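Glutathione synthetase-like effector 30 (Gpa-GSS30-apo) (Globodera pallida, PDB 5OET) probably serves a plant-parasitic nematode as an effector, having arisen from the housekeeping enzyme that joins glycine to gamma-glutamylcysteine at the expense of ATP. Local coordinates at residues 87-92 / 201-206. Residues are numbered along the deposited sequence; the frame is centred on the assembly and turned at random.
Sequences LPLSLY and SRLHRR
In this eukaryotic glutathione synthetase fold, helix 196-210 packs against the end of strand 83-90 of the large mixed sheet and the turn that follows it, with H204 as the linking side chain. Its CG lies anti to the carbonyl carbon (chi1 -76°), which sends the imidazole off the helix, NE2 foremost, to the backbone of S90. H204 NE2 donates to S90 O at 2.6 Å, moderately bent with an N-H...O angle of 152°; the acceptor lies near the ring plane, whereas the donor stands above the carbonyl plane of S90 rather than on a lone pair. The other ring nitrogen, ND1, is hydrogen-bonded to S521 OG of strand 517-524, so both nitrogens are engaged and the rotation of the buried ring is fixed. Y92 closes one face with its backbone, its carbonyl carbon C sitting 4.0 Å above the centre of the H204 ring, while its side chain starts away from the helix; Y92 O accepts a hydrogen bond from N456 ND2. One residue before H204, L203 crosses L89 at about a right angle, and the two meet tip to tip, L203 CD2 4.0 Å from L89 CD2. Helix 44-59 flanks this apolar side, W57 touching L203 and L47 touching L91. S90 OG lies beside H204 CE1, 3.2 Å away.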
loop_
_atom_site.group_PDB
_atom_site.type_symbol
_atom_site.label_atom_id
_atom_site.label_comp_id
_atom_site.label_asym_id
_atom_site.label_seq_id
_atom_site.Cartn_x
_atom_site.Cartn_y
_atom_site.Cartn_z
ATOM N N LEU A 87 -0.927 10.757 0.729
ATOM C CA LEU A 87 -1.425 11.835 -0.109
ATOM C C LEU A 87 -2.629 12.484 0.562
ATOM O O LEU A 87 -3.522 11.782 1.021
ATOM C CB LEU A 87 -1.836 11.280 -1.466
ATOM C CG LEU A 87 -0.717 10.680 -2.335
ATOM C CD1 LEU A 87 -1.295 10.000 -3.572
ATOM C CD2 LEU A 87 0.309 11.721 -2.738
ATOM N N PRO A 88 -2.681 13.820 0.613
ATOM C CA PRO A 88 -3.848 14.408 1.258
ATOM C C PRO A 88 -5.168 14.038 0.552
ATOM O O PRO A 88 -5.234 13.982 -0.669
ATOM C CB PRO A 88 -3.563 15.911 1.187
ATOM C CG PRO A 88 -2.693 16.056 -0.001
ATOM C CD PRO A 88 -1.797 14.855 0.066
ATOM N N LEU A 89 -6.190 13.810 1.360
ATOM C CA LEU A 89 -7.436 13.198 0.943
ATOM C C LEU A 89 -8.610 13.822 1.688
ATOM O O LEU A 89 -8.463 14.385 2.780
ATOM C CB LEU A 89 -7.391 11.699 1.225
ATOM C CG LEU A 89 -7.119 11.253 2.689
ATOM C CD1 LEU A 89 -8.402 10.893 3.418
ATOM C CD2 LEU A 89 -6.170 10.064 2.776
ATOM N N SER A 90 -9.775 13.749 1.075
ATOM C CA SER A 90 -10.994 14.109 1.757
ATOM C C SER A 90 -11.389 12.859 2.526
ATOM O O SER A 90 -11.131 11.735 2.053
ATOM C CB SER A 90 -12.075 14.502 0.763
ATOM O OG SER A 90 -12.335 13.427 -0.112
ATOM N N LEU A 91 -11.987 13.044 3.703
ATOM C CA LEU A 91 -12.333 11.918 4.557
ATOM C C LEU A 91 -13.454 11.078 3.942
ATOM O O LEU A 91 -13.427 9.833 4.011
ATOM C CB LEU A 91 -12.752 12.404 5.941
ATOM C CG LEU A 91 -12.986 11.344 7.035
ATOM C CD1 LEU A 91 -11.796 10.441 7.259
ATOM C CD2 LEU A 91 -13.329 12.014 8.347
ATOM N N TYR A 92 -14.419 11.764 3.339
ATOM C CA TYR A 92 -15.588 11.142 2.774
ATOM C C TYR A 92 -15.725 11.615 1.348
ATOM O O TYR A 92 -15.192 12.676 0.981
ATOM C CB TYR A 92 -16.839 11.506 3.592
ATOM C CG TYR A 92 -16.919 10.777 4.916
ATOM C CD1 TYR A 92 -17.209 9.418 4.956
ATOM C CD2 TYR A 92 -16.675 11.443 6.127
ATOM C CE1 TYR A 92 -17.257 8.730 6.157
ATOM C CE2 TYR A 92 -16.725 10.760 7.353
ATOM C CZ TYR A 92 -17.016 9.394 7.358
ATOM O OH TYR A 92 -17.089 8.680 8.539
ATOM N N SER A 201 -10.792 5.436 -4.550
ATOM C CA SER A 201 -12.114 4.884 -4.804
ATOM C C SER A 201 -12.429 3.817 -3.757
ATOM O O SER A 201 -13.461 3.888 -3.109
ATOM C CB SER A 201 -12.157 4.325 -6.233
ATOM O OG SER A 201 -13.435 3.915 -6.626
ATOM N N ARG A 202 -11.512 2.878 -3.553
ATOM C CA ARG A 202 -11.661 1.845 -2.510
ATOM C C ARG A 202 -11.659 2.411 -1.087
ATOM O O ARG A 202 -12.397 1.912 -0.223
ATOM C CB ARG A 202 -10.582 0.736 -2.627
ATOM C CG ARG A 202 -10.832 -0.257 -3.775
ATOM C CD ARG A 202 -9.997 -1.533 -3.670
ATOM N NE ARG A 202 -8.556 -1.225 -3.721
ATOM C CZ ARG A 202 -7.614 -1.677 -2.887
ATOM N NH1 ARG A 202 -7.904 -2.556 -1.902
ATOM N NH2 ARG A 202 -6.340 -1.270 -3.067
ATOM N N LEU A 203 -10.815 3.413 -0.843
ATOM C CA LEU A 203 -10.743 4.051 0.474
ATOM C C LEU A 203 -12.101 4.582 0.893
ATOM O O LEU A 203 -12.565 4.309 1.990
ATOM C CB LEU A 203 -9.730 5.206 0.500
ATOM C CG LEU A 203 -9.594 5.964 1.833
ATOM C CD1 LEU A 203 -9.469 5.018 3.023
ATOM C CD2 LEU A 203 -8.419 6.922 1.773
ATOM N N HIS A 204 -12.714 5.342 -0.005
ATOM C CA HIS A 204 -13.967 6.015 0.282
ATOM C C HIS A 204 -15.161 5.093 0.311
ATOM O O HIS A 204 -16.100 5.366 1.040
ATOM C CB HIS A 204 -14.206 7.154 -0.706
ATOM C CG HIS A 204 -13.384 8.362 -0.433
ATOM N ND1 HIS A 204 -13.291 9.411 -1.321
ATOM C CD2 HIS A 204 -12.620 8.699 0.629
ATOM C CE1 HIS A 204 -12.509 10.345 -0.810
ATOM N NE2 HIS A 204 -12.085 9.935 0.372
ATOM N N ARG A 205 -15.150 4.015 -0.471
ATOM C CA ARG A 205 -16.228 3.022 -0.378
ATOM C C ARG A 205 -16.215 2.374 1.014
ATOM O O ARG A 205 -17.256 2.068 1.581
ATOM C CB ARG A 205 -16.100 1.971 -1.472
ATOM C CG ARG A 205 -17.324 1.065 -1.628
ATOM C CD ARG A 205 -17.086 -0.111 -2.588
ATOM N NE ARG A 205 -16.373 0.325 -3.798
ATOM C CZ ARG A 205 -16.936 0.836 -4.892
ATOM N NH1 ARG A 205 -18.263 0.979 -5.002
ATOM N NH2 ARG A 205 -16.155 1.217 -5.899
ATOM N N ARG A 206 -15.014 2.215 1.555
ATOM C CA ARG A 206 -14.800 1.630 2.852
ATOM C C ARG A 206 -15.266 2.559 3.978
ATOM O O ARG A 206 -15.952 2.107 4.881
ATOM C CB ARG A 206 -13.316 1.261 3.003
ATOM C CG ARG A 206 -12.965 0.504 4.270
ATOM C CD ARG A 206 -11.454 0.353 4.425
ATOM N NE ARG A 206 -11.144 0.191 5.850
ATOM C CZ ARG A 206 -10.861 1.177 6.709
ATOM N NH1 ARG A 206 -10.764 2.459 6.322
ATOM N NH2 ARG A 206 -10.634 0.863 7.977
#